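Local atomic coordinates of tryptophan decarboxylase 1 (PDB entry 6KHO), a protein that uses pyridoxal 5'-phosphate to decarboxylate L-tryptophan to tryptamine and 5-hydroxy-L-tryptophan to serotonin in the serotonin biosynthesis of rice. Residues N123-F127 with V380-F384; T334-C340 with R385-L389. All coordinates share one frame; numbering follows the deposited sequence.

Contact 1 of 2, residues N123-F127 with V380-F384. With PLP (pyridoxal-5'-phosphate), chain J.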
loop_
_atom_site.group_PDB
_atom_site.type_symbol
_atom_site.label_atom_id
_atom_site.label_comp_id
_atom_site.label_asym_id
_atom_site.label_seq_id
_atom_site.Cartn_x
_atom_site.Cartn_y
_atom_site.Cartn_z
ATOM N N ASN A 123 3.419 -5.017 -14.173
ATOM C CA ASN A 123 2.190 -4.482 -13.592
ATOM C C ASN A 123 1.139 -5.573 -13.383
ATOM O O ASN A 123 -0.041 -5.383 -13.678
ATOM C CB ASN A 123 1.642 -3.338 -14.462
ATOM C CG ASN A 123 0.762 -2.373 -13.679
ATOM O OD1 ASN A 123 0.994 -2.121 -12.492
ATOM N ND2 ASN A 123 -0.263 -1.838 -14.342
ATOM N N THR A 124 1.575 -6.735 -12.892
ATOM C CA THR A 124 0.627 -7.781 -12.545
ATOM C C THR A 124 -0.047 -7.443 -11.212
ATOM O O THR A 124 0.486 -6.695 -10.388
ATOM C CB THR A 124 1.320 -9.159 -12.476
ATOM O OG1 THR A 124 2.353 -9.137 -11.474
ATOM C CG2 THR A 124 1.936 -9.539 -13.854
ATOM N N VAL A 125 -1.244 -7.994 -11.012
ATOM C CA VAL A 125 -2.026 -7.773 -9.797
ATOM C C VAL A 125 -2.234 -9.130 -9.124
ATOM O O VAL A 125 -3.007 -9.960 -9.617
ATOM C CB VAL A 125 -3.365 -7.084 -10.096
ATOM C CG1 VAL A 125 -4.108 -6.760 -8.796
ATOM C CG2 VAL A 125 -3.142 -5.812 -10.928
ATOM N N GLY A 126 -1.555 -9.361 -8.007
ATOM C CA GLY A 126 -1.479 -10.710 -7.474
ATOM C C GLY A 126 -2.419 -11.063 -6.337
ATOM O O GLY A 126 -1.971 -11.636 -5.344
ATOM N N PHE A 127 -3.717 -10.765 -6.478
ATOM C CA PHE A 127 -4.661 -11.062 -5.403
ATOM C C PHE A 127 -4.769 -12.567 -5.149
ATOM O O PHE A 127 -4.950 -12.998 -4.006
ATOM C CB PHE A 127 -6.043 -10.471 -5.701
ATOM C CG PHE A 127 -6.410 -10.363 -7.170
ATOM C CD1 PHE A 127 -6.718 -11.485 -7.926
ATOM C CD2 PHE A 127 -6.550 -9.116 -7.761
ATOM C CE1 PHE A 127 -7.100 -11.360 -9.272
ATOM C CE2 PHE A 127 -6.928 -8.978 -9.095
ATOM C CZ PHE A 127 -7.203 -10.097 -9.857
ATOM N N VAL A 380 -7.473 -6.043 -1.915
ATOM C CA VAL A 380 -7.582 -7.159 -2.853
ATOM C C VAL A 380 -6.342 -7.174 -3.741
ATOM O O VAL A 380 -5.516 -8.088 -3.641
ATOM C CB VAL A 380 -8.876 -7.085 -3.688
ATOM C CG1 VAL A 380 -9.041 -8.348 -4.553
ATOM C CG2 VAL A 380 -10.086 -6.927 -2.772
ATOM N N GLY A 381 -6.187 -6.155 -4.597
ATOM C CA GLY A 381 -5.028 -6.093 -5.470
ATOM C C GLY A 381 -3.733 -5.853 -4.712
ATOM O O GLY A 381 -3.720 -5.434 -3.552
ATOM N N ARG A 382 -2.613 -6.138 -5.381
ATOM C CA ARG A 382 -1.294 -5.950 -4.787
ATOM C C ARG A 382 -0.235 -6.013 -5.880
ATOM O O ARG A 382 -0.380 -6.771 -6.842
ATOM C CB ARG A 382 -1.002 -7.011 -3.707
ATOM C CG ARG A 382 -1.137 -8.471 -4.185
ATOM C CD ARG A 382 -1.456 -9.433 -3.029
ATOM N NE ARG A 382 -0.681 -9.114 -1.836
ATOM C CZ ARG A 382 0.584 -9.479 -1.654
ATOM N NH1 ARG A 382 1.204 -10.196 -2.586
ATOM N NH2 ARG A 382 1.221 -9.140 -0.542
ATOM N N ARG A 383 0.820 -5.209 -5.710
ATOM C CA ARG A 383 2.008 -5.198 -6.552
ATOM C C ARG A 383 2.862 -6.440 -6.310
ATOM O O ARG A 383 2.783 -7.095 -5.271
ATOM C CB ARG A 383 2.886 -3.972 -6.254
ATOM C CG ARG A 383 2.393 -2.662 -6.816
ATOM C CD ARG A 383 3.351 -1.518 -6.424
ATOM N NE ARG A 383 4.733 -1.797 -6.815
ATOM C CZ ARG A 383 5.252 -1.508 -7.998
ATOM N NH1 ARG A 383 4.512 -0.916 -8.943
ATOM N NH2 ARG A 383 6.523 -1.804 -8.236
ATOM N N PHE A 384 3.721 -6.724 -7.287
ATOM C CA PHE A 384 4.749 -7.765 -7.210
ATOM C C PHE A 384 5.946 -7.235 -6.407
ATOM O O PHE A 384 7.019 -6.947 -6.939
ATOM C CB PHE A 384 5.129 -8.163 -8.634
ATOM C CG PHE A 384 6.041 -9.363 -8.745
ATOM C CD1 PHE A 384 6.474 -10.063 -7.624
ATOM C CD2 PHE A 384 6.472 -9.775 -9.996
ATOM C CE1 PHE A 384 7.314 -11.155 -7.755
ATOM C CE2 PHE A 384 7.312 -10.866 -10.139
ATOM C CZ PHE A 384 7.738 -11.552 -9.020
HETATM N N1 PLP J . -14.476 -2.207 -5.755
HETATM C C2 PLP J . -14.513 -2.161 -7.129
HETATM C C2A PLP J . -15.712 -1.590 -7.849
HETATM C C3 PLP J . -13.427 -2.639 -7.846
HETATM O O3 PLP J . -13.470 -2.582 -9.213
HETATM C C4 PLP J . -12.302 -3.150 -7.190
HETATM C C4A PLP J . -10.955 -2.946 -7.824
HETATM C C5 PLP J . -12.295 -3.213 -5.807
HETATM C C6 PLP J . -13.384 -2.731 -5.091
HETATM C C5A PLP J . -11.095 -3.794 -5.081
HETATM O O4P PLP J . -10.167 -2.782 -4.813
HETATM P P PLP J . -8.695 -3.009 -4.215
HETATM O O1P PLP J . -7.938 -1.758 -4.580
HETATM O O2P PLP J . -8.854 -3.168 -2.719
HETATM O O3P PLP J . -7.996 -4.220 -4.775
HETATM O O HOH W 1 3.195 -5.559 -9.935
HETATM O O HOH W 2 0.655 -11.852 -4.947
#
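The carbonyl oxygen Arg382 O takes two donors from the facing loop. Gly126 N gives it a nearly straight hydrogen bond (3.1 Å, 167° at the hydrogen) lying in the carbonyl plane, and the CA-H of Val125 adds a weaker contact, Val125 CA to Arg382 O 3.5 Å. Two waters stitch the loops further: one links Thr124 O to Phe384 N, the other runs from Gly126 O to Arg382 NH1 and sits in the guanidinium plane. Arg382 lays its methylenes along this glycine, with CD 3.2 Å from Gly126 O. Its CG stands between the backbone N and the carbonyl carbon (chi1 55°), and a bend at chi3 turns the guanidinium, which Gln377 and Glu139 hold through NE and NH1. Nearer the cofactor, Val125 CG1 presses on Gly381 CA at 3.5 Å. Phe127 brings CB to 3.2 Å from Val380 O, turns a ring edge to Gly381 CA and carries Val125 O over one ring face. Val380 N donates to PLP O2P at 3.3 Å, and Gly381 N donates to PLP O3P at 2.7 Å in an almost linear hydrogen bond (177°). Thr175 N and Ser176 OG of the second subunit also hydrogen-bond to this PLP, so the arrangement belongs to the cofactor phosphate site at the dimer interface, as in other PLP-dependent group II decarboxylases.

Contact 2 of 2, residues T334-C340 with R385-L389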
loop_
_atom_site.group_PDB
_atom_site.type_symbol
_atom_site.label_atom_id
_atom_site.label_comp_id
_atom_site.label_asym_id
_atom_site.label_seq_id
_atom_site.Cartn_x
_atom_site.Cartn_y
_atom_site.Cartn_z
ATOM N N THR A 334 16.108 -1.872 0.380
ATOM C CA THR A 334 14.961 -2.124 -0.484
ATOM C C THR A 334 14.069 -0.889 -0.459
ATOM O O THR A 334 13.574 -0.512 0.605
ATOM C CB THR A 334 14.188 -3.355 0.001
ATOM O OG1 THR A 334 15.056 -4.504 0.044
ATOM C CG2 THR A 334 13.027 -3.647 -0.914
ATOM N N CYS A 335 13.864 -0.251 -1.611
ATOM C CA CYS A 335 13.103 0.996 -1.620
ATOM C C CYS A 335 11.661 0.764 -1.151
ATOM O O CYS A 335 11.108 -0.337 -1.272
ATOM C CB CYS A 335 13.106 1.620 -3.028
ATOM S SG CYS A 335 12.424 0.551 -4.365
ATOM N N LEU A 336 11.045 1.826 -0.619
ATOM C CA LEU A 336 9.651 1.742 -0.182
ATOM C C LEU A 336 8.745 1.333 -1.345
ATOM O O LEU A 336 9.035 1.632 -2.508
ATOM C CB LEU A 336 9.197 3.093 0.388
ATOM C CG LEU A 336 9.590 3.458 1.830
ATOM C CD1 LEU A 336 11.041 3.925 1.951
ATOM C CD2 LEU A 336 8.640 4.524 2.372
ATOM N N ASP A 337 7.644 0.624 -1.048
ATOM C CA ASP A 337 7.294 0.085 0.281
ATOM C C ASP A 337 7.647 -1.399 0.368
ATOM O O ASP A 337 7.528 -2.133 -0.625
ATOM C CB ASP A 337 5.790 0.226 0.582
ATOM C CG ASP A 337 5.185 1.518 0.052
ATOM O OD1 ASP A 337 5.693 2.601 0.405
ATOM O OD2 ASP A 337 4.195 1.451 -0.715
ATOM N N CYS A 338 8.048 -1.839 1.561
ATOM C CA CYS A 338 8.366 -3.244 1.785
ATOM C C CYS A 338 8.423 -3.558 3.284
ATOM O O CYS A 338 9.452 -3.330 3.924
ATOM C CB CYS A 338 9.699 -3.601 1.123
ATOM S SG CYS A 338 10.084 -5.398 1.211
ATOM N N THR A 339 7.330 -4.063 3.852
ATOM C CA THR A 339 7.306 -4.515 5.243
ATOM C C THR A 339 6.937 -5.986 5.250
ATOM O O THR A 339 5.973 -6.380 4.589
ATOM C CB THR A 339 6.298 -3.725 6.086
ATOM O OG1 THR A 339 6.631 -2.335 6.044
ATOM C CG2 THR A 339 6.311 -4.205 7.554
ATOM N N CYS A 340 7.696 -6.792 5.987
ATOM C CA CYS A 340 7.489 -8.233 6.033
ATOM C C CYS A 340 6.836 -8.607 7.357
ATOM O O CYS A 340 7.350 -8.253 8.417
ATOM C CB CYS A 340 8.820 -8.968 5.862
ATOM S SG CYS A 340 9.536 -8.630 4.216
ATOM N N ARG A 385 5.742 -7.094 -5.088
ATOM C CA ARG A 385 6.800 -6.586 -4.210
ATOM C C ARG A 385 7.879 -7.611 -3.931
ATOM O O ARG A 385 8.982 -7.232 -3.529
ATOM C CB ARG A 385 6.248 -6.135 -2.855
ATOM C CG ARG A 385 5.208 -5.056 -2.925
ATOM C CD ARG A 385 5.049 -4.299 -1.587
ATOM N NE ARG A 385 4.593 -2.976 -1.962
ATOM C CZ ARG A 385 3.317 -2.626 -2.032
ATOM N NH1 ARG A 385 2.379 -3.492 -1.650
ATOM N NH2 ARG A 385 2.992 -1.402 -2.463
ATOM N N GLY A 386 7.578 -8.896 -4.100
ATOM C CA GLY A 386 8.585 -9.912 -3.853
ATOM C C GLY A 386 9.796 -9.775 -4.751
ATOM O O GLY A 386 10.899 -10.157 -4.361
ATOM N N LEU A 387 9.617 -9.201 -5.946
ATOM C CA LEU A 387 10.695 -9.183 -6.925
ATOM C C LEU A 387 11.887 -8.373 -6.424
ATOM O O LEU A 387 13.032 -8.843 -6.473
ATOM C CB LEU A 387 10.178 -8.641 -8.262
ATOM C CG LEU A 387 11.173 -8.705 -9.425
ATOM C CD1 LEU A 387 11.598 -10.146 -9.691
ATOM C CD2 LEU A 387 10.569 -8.098 -10.685
ATOM N N LYS A 388 11.646 -7.152 -5.933
ATOM C CA LYS A 388 12.779 -6.324 -5.523
ATOM C C LYS A 388 13.483 -6.913 -4.308
ATOM O O LYS A 388 14.713 -6.848 -4.210
ATOM C CB LYS A 388 12.334 -4.885 -5.246
ATOM C CG LYS A 388 11.377 -4.716 -4.072
ATOM C CD LYS A 388 10.970 -3.254 -3.934
ATOM C CE LYS A 388 9.707 -3.108 -3.093
ATOM N NZ LYS A 388 9.304 -1.667 -2.974
ATOM N N LEU A 389 12.723 -7.510 -3.380
ATOM C CA LEU A 389 13.352 -8.110 -2.205
ATOM C C LEU A 389 14.216 -9.313 -2.594
ATOM O O LEU A 389 15.340 -9.465 -2.097
ATOM C CB LEU A 389 12.284 -8.519 -1.190
ATOM C CG LEU A 389 12.836 -9.013 0.143
ATOM C CD1 LEU A 389 13.883 -8.044 0.701
ATOM C CD2 LEU A 389 11.691 -9.261 1.153
HETATM O O HOH W 3 5.902 -0.521 -3.517
#
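Hydrogen bonds centre on Lys388, whose ammonium reaches into the turn of 334-340 and donates to two backbone carbonyls, from NZ to Cys335 O at 2.8 Å and from NZ to Asp337 O at 3.0 Å. In both cases the nitrogen lies above the carbonyl plane, by 39° and 53°. The two oxygens flank a cis peptide between Leu336 and Asp337. The lysine CG starts between its backbone N and carbonyl carbon (chi1 65°), and beyond it the chain is extended, which carries the amine from the helix to the bend. Charged contacts come next. Asp116 forms a salt bridge with the same NZ. Arg385 and Asp337 pair more loosely, OD2 to NH2 3.6 Å, with the oxygen well out of the guanidinium plane; Arg385 NH2 also bridges to Asp337 of the second subunit, and a water in the guanidinium plane joins Arg385 NE to Asp337 N. Apolar contacts lie alongside. Thr334 CG2 rests on Lys388 CD at 3.7 Å, while Leu389 sends CD2 against Cys340 SG (3.8 Å) and, more distantly, Cys338 SG. With two carbonyls and a carboxylate about its amine, the buried Lys388 is probably protonated, which would let one positive charge tie the loop around the cis peptide to the first turn of helix 386-420.

The chain passes directly from Phe384 in contact 1 to Arg385 in contact 2, and the centres of the two contacts lie 13 Å apart. Across the dimer they meet again: in each subunit Arg383 NH1 and Asn123 OD1 of contact 1 hydrogen-bond to Leu336 O and Leu336 N of contact 2 in the second subunit. Contact 1 touches the PLP phosphate itself, and the Val380 side chain comes within about 4 Å of that of the proton donor Tyr359. Contact 2 lies near the other PLP of the dimer, about 7 Å from the Leu336 side chain, which is likewise about 7 Å from the side chain of Lys330, the lysine that carries the cofactor, though not attached to it in this structure.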